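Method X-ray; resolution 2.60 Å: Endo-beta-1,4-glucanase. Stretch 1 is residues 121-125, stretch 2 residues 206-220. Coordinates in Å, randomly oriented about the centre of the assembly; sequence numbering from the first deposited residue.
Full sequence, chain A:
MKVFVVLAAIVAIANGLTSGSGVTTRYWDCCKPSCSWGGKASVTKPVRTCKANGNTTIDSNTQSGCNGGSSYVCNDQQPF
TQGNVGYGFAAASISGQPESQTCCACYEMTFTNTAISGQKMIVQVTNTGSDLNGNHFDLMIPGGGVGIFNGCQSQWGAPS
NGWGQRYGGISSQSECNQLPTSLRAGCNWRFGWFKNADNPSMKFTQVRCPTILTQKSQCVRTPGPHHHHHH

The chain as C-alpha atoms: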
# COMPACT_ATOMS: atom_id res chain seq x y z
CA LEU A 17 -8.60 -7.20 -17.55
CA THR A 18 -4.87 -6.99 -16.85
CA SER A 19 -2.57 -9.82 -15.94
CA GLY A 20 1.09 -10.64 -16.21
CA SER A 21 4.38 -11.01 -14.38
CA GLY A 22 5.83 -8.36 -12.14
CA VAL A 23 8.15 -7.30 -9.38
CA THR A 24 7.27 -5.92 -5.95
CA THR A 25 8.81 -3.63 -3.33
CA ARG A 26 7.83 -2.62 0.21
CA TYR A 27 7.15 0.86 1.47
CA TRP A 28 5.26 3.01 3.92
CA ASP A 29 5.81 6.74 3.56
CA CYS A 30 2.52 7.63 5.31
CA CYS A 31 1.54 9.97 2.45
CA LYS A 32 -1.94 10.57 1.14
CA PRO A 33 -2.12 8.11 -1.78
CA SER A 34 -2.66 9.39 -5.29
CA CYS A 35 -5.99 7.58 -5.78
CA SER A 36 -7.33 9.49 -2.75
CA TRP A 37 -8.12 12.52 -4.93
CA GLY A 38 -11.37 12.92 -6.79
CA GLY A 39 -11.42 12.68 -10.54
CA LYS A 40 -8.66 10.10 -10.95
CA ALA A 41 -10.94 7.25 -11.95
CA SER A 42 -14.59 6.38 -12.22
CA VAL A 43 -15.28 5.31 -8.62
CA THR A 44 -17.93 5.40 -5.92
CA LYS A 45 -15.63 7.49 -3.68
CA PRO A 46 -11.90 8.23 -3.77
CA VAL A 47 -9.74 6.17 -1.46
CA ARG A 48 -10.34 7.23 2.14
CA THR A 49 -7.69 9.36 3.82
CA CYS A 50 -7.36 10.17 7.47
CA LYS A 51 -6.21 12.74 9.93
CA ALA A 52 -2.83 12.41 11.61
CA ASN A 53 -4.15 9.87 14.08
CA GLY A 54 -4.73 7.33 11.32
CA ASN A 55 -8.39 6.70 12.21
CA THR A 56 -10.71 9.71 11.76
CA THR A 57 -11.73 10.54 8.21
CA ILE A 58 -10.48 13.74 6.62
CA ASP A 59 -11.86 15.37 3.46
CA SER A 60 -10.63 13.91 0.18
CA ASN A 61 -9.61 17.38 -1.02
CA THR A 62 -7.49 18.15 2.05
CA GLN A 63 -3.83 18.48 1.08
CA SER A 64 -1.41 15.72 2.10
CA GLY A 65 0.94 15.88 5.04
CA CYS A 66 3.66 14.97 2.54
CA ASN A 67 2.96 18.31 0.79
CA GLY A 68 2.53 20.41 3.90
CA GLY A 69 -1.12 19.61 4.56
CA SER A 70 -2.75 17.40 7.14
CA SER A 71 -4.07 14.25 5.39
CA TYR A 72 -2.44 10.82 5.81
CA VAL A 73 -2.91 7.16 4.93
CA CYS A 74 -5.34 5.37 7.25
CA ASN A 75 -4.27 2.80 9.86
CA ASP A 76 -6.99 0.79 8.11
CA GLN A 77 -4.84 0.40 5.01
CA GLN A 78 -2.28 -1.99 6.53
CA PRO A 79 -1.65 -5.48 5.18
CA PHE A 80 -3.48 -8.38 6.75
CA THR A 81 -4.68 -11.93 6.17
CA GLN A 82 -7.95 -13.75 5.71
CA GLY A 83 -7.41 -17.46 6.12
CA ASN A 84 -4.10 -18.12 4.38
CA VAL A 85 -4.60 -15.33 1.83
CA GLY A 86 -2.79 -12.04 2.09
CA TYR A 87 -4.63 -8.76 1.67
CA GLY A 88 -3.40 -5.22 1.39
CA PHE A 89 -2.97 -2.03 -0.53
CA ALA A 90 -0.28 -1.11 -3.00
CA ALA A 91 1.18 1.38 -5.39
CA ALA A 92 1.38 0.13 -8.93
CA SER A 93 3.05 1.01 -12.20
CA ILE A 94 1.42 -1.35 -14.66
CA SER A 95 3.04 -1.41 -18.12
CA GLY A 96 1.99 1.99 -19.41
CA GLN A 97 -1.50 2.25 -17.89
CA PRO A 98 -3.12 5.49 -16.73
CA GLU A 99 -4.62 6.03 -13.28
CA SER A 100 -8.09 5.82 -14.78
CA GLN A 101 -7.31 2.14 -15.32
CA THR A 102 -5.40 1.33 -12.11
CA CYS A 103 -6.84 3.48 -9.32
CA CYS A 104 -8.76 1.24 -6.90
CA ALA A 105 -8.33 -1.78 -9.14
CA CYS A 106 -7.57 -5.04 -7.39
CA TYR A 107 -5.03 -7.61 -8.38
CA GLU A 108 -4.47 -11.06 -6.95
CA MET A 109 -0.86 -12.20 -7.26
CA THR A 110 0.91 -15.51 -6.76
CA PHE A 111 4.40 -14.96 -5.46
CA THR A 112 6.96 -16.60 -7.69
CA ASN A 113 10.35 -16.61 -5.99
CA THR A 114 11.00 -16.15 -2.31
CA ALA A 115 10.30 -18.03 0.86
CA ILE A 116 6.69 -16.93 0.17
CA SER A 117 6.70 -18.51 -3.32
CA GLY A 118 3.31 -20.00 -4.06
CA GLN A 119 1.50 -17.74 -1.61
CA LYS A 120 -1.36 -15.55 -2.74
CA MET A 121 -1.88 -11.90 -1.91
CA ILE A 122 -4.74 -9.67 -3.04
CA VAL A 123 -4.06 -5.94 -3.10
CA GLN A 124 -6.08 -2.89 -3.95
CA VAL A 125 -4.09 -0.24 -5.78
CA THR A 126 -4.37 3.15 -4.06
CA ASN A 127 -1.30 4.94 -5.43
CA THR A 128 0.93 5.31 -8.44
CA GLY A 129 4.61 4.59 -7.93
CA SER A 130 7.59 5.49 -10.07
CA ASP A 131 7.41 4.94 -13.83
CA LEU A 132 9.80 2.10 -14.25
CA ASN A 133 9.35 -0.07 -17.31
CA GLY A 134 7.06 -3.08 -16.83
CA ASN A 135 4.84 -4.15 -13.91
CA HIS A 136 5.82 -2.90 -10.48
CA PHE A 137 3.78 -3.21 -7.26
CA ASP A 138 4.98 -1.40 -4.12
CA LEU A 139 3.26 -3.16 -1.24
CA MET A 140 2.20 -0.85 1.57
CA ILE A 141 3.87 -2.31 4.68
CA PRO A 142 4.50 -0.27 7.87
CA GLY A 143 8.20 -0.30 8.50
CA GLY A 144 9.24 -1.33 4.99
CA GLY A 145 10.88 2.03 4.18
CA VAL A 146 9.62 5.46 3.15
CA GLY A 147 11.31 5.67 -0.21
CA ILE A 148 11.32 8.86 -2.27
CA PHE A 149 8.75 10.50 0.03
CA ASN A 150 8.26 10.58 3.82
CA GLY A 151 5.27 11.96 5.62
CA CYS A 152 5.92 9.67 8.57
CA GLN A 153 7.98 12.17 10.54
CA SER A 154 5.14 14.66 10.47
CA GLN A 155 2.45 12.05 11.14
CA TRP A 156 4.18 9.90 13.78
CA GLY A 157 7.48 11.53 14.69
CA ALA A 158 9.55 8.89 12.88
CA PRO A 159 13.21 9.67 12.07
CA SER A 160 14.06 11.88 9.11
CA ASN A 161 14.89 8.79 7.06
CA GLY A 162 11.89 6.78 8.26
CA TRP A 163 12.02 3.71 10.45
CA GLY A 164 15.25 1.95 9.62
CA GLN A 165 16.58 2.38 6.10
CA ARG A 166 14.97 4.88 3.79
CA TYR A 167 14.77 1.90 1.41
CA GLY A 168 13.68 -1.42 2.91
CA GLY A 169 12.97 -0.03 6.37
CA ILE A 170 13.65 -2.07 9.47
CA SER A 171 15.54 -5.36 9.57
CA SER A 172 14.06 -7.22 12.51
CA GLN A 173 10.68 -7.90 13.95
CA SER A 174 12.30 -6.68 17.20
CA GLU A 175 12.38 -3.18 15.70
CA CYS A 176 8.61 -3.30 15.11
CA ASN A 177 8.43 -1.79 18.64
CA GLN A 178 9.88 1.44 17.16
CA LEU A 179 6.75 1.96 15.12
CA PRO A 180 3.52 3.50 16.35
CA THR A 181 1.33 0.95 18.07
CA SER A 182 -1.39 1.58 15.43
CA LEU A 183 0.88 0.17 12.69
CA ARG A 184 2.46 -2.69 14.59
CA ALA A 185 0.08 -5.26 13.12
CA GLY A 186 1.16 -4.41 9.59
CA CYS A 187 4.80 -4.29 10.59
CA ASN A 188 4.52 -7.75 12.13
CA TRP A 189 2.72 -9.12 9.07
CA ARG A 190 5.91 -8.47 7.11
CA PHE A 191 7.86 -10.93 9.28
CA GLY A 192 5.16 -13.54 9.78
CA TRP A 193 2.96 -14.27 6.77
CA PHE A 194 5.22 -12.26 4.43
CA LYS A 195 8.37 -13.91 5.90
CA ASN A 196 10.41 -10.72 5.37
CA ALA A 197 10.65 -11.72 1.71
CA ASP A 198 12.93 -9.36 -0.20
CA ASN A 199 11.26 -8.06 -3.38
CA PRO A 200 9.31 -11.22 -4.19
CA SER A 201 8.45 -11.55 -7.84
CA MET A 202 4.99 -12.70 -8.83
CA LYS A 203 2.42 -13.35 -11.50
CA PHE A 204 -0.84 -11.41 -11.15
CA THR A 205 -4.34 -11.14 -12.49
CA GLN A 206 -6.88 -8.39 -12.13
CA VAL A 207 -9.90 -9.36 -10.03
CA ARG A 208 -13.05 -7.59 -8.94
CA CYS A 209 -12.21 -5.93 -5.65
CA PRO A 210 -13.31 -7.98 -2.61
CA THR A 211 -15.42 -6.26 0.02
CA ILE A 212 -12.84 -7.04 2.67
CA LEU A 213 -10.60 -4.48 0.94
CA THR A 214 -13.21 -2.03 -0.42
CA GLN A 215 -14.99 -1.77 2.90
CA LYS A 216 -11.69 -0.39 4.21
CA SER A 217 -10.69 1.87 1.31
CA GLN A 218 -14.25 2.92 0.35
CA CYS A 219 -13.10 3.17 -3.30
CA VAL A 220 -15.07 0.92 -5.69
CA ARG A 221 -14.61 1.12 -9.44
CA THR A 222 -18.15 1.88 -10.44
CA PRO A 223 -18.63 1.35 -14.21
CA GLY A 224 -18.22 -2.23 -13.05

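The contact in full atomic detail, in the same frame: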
# COMPACT_ATOMS: atom_id res chain seq x y z
N MET A 121 -1.49 -13.13 -2.56
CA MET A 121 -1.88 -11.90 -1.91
C MET A 121 -2.77 -11.09 -2.85
O MET A 121 -2.49 -10.98 -4.05
CB MET A 121 -0.68 -11.07 -1.51
CG MET A 121 -1.07 -9.83 -0.75
SD MET A 121 0.34 -8.77 -0.41
CE MET A 121 -0.42 -7.60 0.72
N ILE A 122 -3.80 -10.49 -2.29
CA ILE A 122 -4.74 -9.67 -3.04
C ILE A 122 -4.59 -8.25 -2.54
O ILE A 122 -4.71 -7.98 -1.33
CB ILE A 122 -6.17 -10.19 -2.89
CG1 ILE A 122 -6.21 -11.68 -3.24
CG2 ILE A 122 -7.11 -9.44 -3.80
CD1 ILE A 122 -7.56 -12.31 -3.09
N VAL A 123 -4.27 -7.34 -3.46
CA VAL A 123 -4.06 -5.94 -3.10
C VAL A 123 -5.05 -5.09 -3.88
O VAL A 123 -5.47 -5.42 -4.99
CB VAL A 123 -2.61 -5.47 -3.35
CG1 VAL A 123 -1.65 -6.28 -2.50
CG2 VAL A 123 -2.24 -5.58 -4.80
N GLN A 124 -5.44 -3.98 -3.25
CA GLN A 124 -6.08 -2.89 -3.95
C GLN A 124 -5.07 -1.78 -4.17
O GLN A 124 -4.34 -1.39 -3.25
CB GLN A 124 -7.28 -2.35 -3.18
CG GLN A 124 -8.04 -1.32 -4.02
CD GLN A 124 -9.19 -0.69 -3.28
OE1 GLN A 124 -9.23 -0.69 -2.06
NE2 GLN A 124 -10.13 -0.12 -4.03
N VAL A 125 -5.02 -1.28 -5.40
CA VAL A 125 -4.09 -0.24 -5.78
C VAL A 125 -4.69 1.10 -5.33
O VAL A 125 -5.83 1.43 -5.68
CB VAL A 125 -3.83 -0.27 -7.29
CG1 VAL A 125 -3.01 0.94 -7.74
CG2 VAL A 125 -3.19 -1.59 -7.69
N GLN A 206 -5.91 -9.33 -12.65
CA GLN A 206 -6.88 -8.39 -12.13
C GLN A 206 -8.12 -9.16 -11.70
O GLN A 206 -8.48 -10.17 -12.31
CB GLN A 206 -7.19 -7.32 -13.17
CG GLN A 206 -8.39 -6.46 -12.85
CD GLN A 206 -8.42 -5.15 -13.65
OE1 GLN A 206 -8.58 -4.08 -13.08
NE2 GLN A 206 -8.23 -5.24 -14.95
N VAL A 207 -8.69 -8.75 -10.57
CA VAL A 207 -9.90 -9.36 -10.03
C VAL A 207 -10.83 -8.23 -9.60
O VAL A 207 -10.40 -7.10 -9.38
CB VAL A 207 -9.63 -10.34 -8.85
CG1 VAL A 207 -8.62 -11.42 -9.25
CG2 VAL A 207 -9.13 -9.58 -7.63
N ARG A 208 -12.11 -8.54 -9.51
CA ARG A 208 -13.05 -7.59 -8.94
C ARG A 208 -12.78 -7.44 -7.45
O ARG A 208 -12.55 -8.43 -6.74
CB ARG A 208 -14.49 -8.04 -9.19
CG ARG A 208 -15.51 -6.99 -8.86
CD ARG A 208 -16.84 -7.27 -9.52
NE ARG A 208 -17.62 -6.04 -9.60
CZ ARG A 208 -17.73 -5.26 -10.68
NH1 ARG A 208 -17.15 -5.56 -11.83
NH2 ARG A 208 -18.45 -4.16 -10.59
N CYS A 209 -12.74 -6.20 -6.97
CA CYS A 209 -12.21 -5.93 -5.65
C CYS A 209 -13.08 -6.59 -4.58
O CYS A 209 -14.30 -6.39 -4.56
CB CYS A 209 -12.12 -4.42 -5.42
SG CYS A 209 -10.59 -3.60 -6.06
N PRO A 210 -12.51 -7.38 -3.68
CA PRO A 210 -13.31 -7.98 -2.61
C PRO A 210 -13.77 -6.93 -1.61
O PRO A 210 -13.13 -5.90 -1.42
CB PRO A 210 -12.36 -8.97 -1.95
CG PRO A 210 -10.98 -8.39 -2.21
CD PRO A 210 -11.06 -7.67 -3.53
N THR A 211 -14.92 -7.19 -0.97
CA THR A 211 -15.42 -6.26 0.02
C THR A 211 -14.52 -6.17 1.24
O THR A 211 -14.60 -5.18 1.97
CB THR A 211 -16.82 -6.62 0.50
OG1 THR A 211 -16.78 -7.90 1.15
CG2 THR A 211 -17.81 -6.67 -0.65
N ILE A 212 -13.69 -7.18 1.50
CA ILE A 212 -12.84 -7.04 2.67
C ILE A 212 -11.77 -5.97 2.47
O ILE A 212 -11.23 -5.45 3.45
CB ILE A 212 -12.25 -8.39 3.12
CG1 ILE A 212 -11.79 -8.25 4.58
CG2 ILE A 212 -11.19 -8.92 2.17
CD1 ILE A 212 -11.40 -9.49 5.25
N LEU A 213 -11.47 -5.62 1.22
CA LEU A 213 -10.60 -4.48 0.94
C LEU A 213 -11.42 -3.19 0.74
O LEU A 213 -11.13 -2.17 1.37
CB LEU A 213 -9.75 -4.78 -0.30
CG LEU A 213 -8.56 -5.73 -0.09
CD1 LEU A 213 -7.91 -6.14 -1.41
CD2 LEU A 213 -7.52 -5.12 0.86
N THR A 214 -12.45 -3.24 -0.10
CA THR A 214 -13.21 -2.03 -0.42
C THR A 214 -14.02 -1.50 0.74
O THR A 214 -14.37 -0.32 0.74
CB THR A 214 -14.15 -2.26 -1.61
OG1 THR A 214 -15.28 -3.03 -1.19
CG2 THR A 214 -13.44 -2.98 -2.72
N GLN A 215 -14.34 -2.32 1.72
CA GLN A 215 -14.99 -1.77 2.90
C GLN A 215 -14.01 -0.97 3.75
O GLN A 215 -14.43 -0.11 4.53
CB GLN A 215 -15.67 -2.90 3.69
CG GLN A 215 -15.79 -2.73 5.18
CD GLN A 215 -14.95 -3.76 5.94
OE1 GLN A 215 -15.11 -4.97 5.74
NE2 GLN A 215 -14.03 -3.27 6.80
N LYS A 216 -12.71 -1.20 3.57
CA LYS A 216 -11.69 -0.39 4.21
C LYS A 216 -11.39 0.87 3.41
O LYS A 216 -11.41 1.98 3.96
CB LYS A 216 -10.42 -1.22 4.39
CG LYS A 216 -10.45 -2.14 5.58
CD LYS A 216 -9.51 -3.30 5.40
CE LYS A 216 -9.73 -4.30 6.48
NZ LYS A 216 -10.99 -5.03 6.21
N SER A 217 -11.14 0.73 2.10
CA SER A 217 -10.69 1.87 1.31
C SER A 217 -11.82 2.80 0.92
O SER A 217 -11.60 4.00 0.76
CB SER A 217 -9.99 1.39 0.05
OG SER A 217 -10.92 0.81 -0.84
N GLN A 218 -13.02 2.24 0.76
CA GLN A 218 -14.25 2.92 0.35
C GLN A 218 -14.24 3.32 -1.11
O GLN A 218 -15.13 4.06 -1.56
CB GLN A 218 -14.55 4.14 1.23
N CYS A 219 -13.29 2.80 -1.90
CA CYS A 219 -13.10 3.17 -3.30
C CYS A 219 -13.42 1.96 -4.18
O CYS A 219 -12.65 1.00 -4.22
CB CYS A 219 -11.68 3.65 -3.54
SG CYS A 219 -11.44 4.29 -5.20
N VAL A 220 -14.56 2.01 -4.85
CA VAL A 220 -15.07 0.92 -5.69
C VAL A 220 -15.18 1.40 -7.13
O VAL A 220 -15.90 2.35 -7.41
CB VAL A 220 -16.43 0.43 -5.18
CG1 VAL A 220 -17.03 -0.56 -6.15
CG2 VAL A 220 -16.27 -0.18 -3.81

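Stretch 2 enters from a strand, turns through a short loop, and runs as a helix from Thr211 to Ser217 that passes 9.0 Å from the strand of stretch 1, the two axes inclined at 31°. Because side chains alternate along a strand, Ile122 and Gln124 turn their CA-to-CB bonds toward stretch 2 while Val123 and Val125 turn theirs away. Those two residues therefore carry nearly all of the strand's share of the 350 Å² buried between the stretches, one with an apolar side chain and the other with a polar one.

Gln206 does not reach the strand; the contact begins at Val207, whose CG2 lies 4.3 Å from Ile122 CG2. A small branched side chain suits a contact this light, one methyl against another. Arg208 stays clear of the strand, exposed, as befits a charged side chain. Cys209 points back toward stretch 1, its SG 4.0 Å from Gln124 CG, so that the sulfur, covalently bonded elsewhere in the structure, packs against the aliphatic part of the glutamine.

Pro210 occupies the N-cap position. Its ring needs no backbone hydrogen-bond partner for its nitrogen, and its carbonyl oxygen accepts from the nitrogens of Leu213 (N to O of Pro210, 3.1 Å) and Thr214 (N to O of Pro210, 3.0 Å), which starts the helix. The ring also adds apolar surface, with Pro210 CG 4.3 Å from Ile122 CG2. Thr211 and Ile212 are out of reach.

Leu213 is the main apolar contribution of the helix. With chi1 m and chi2 t, it extends CD1 to 4.2 Å from Ile122 CG2 and 4.2 Å from Gln124 CB, while Leu213 CD1 also lies 3.7 Å from Ile122 O. A long, branched side chain can thus fill the space against both backbone and side chains of the strand. Gln215 and Lys216 make no contact with the strand; one turn after Leu213, Ser217 again turns its CA-to-CB bond toward it.

Here the contact becomes polar. Gln124, extended with chi1 and chi2 both t, brings its amide to the end of the helix. Ser217 OG donates a hydrogen bond to Gln124 OE1 at 2.6 Å and accepts one from Cys219 N (N to OG of Ser217, 3.3 Å). After Gln218 leaves the helix with positive phi, Cys219 O accepts from Gln124 NE2 at 2.8 Å. A primary amide suits this buried site because it offers both acceptor and donor; the serine hydroxyl, on a short side chain with chi1 p, can reach Gln124 OE1 while also accepting from Cys219 N. Val220 points away, and the contact ends.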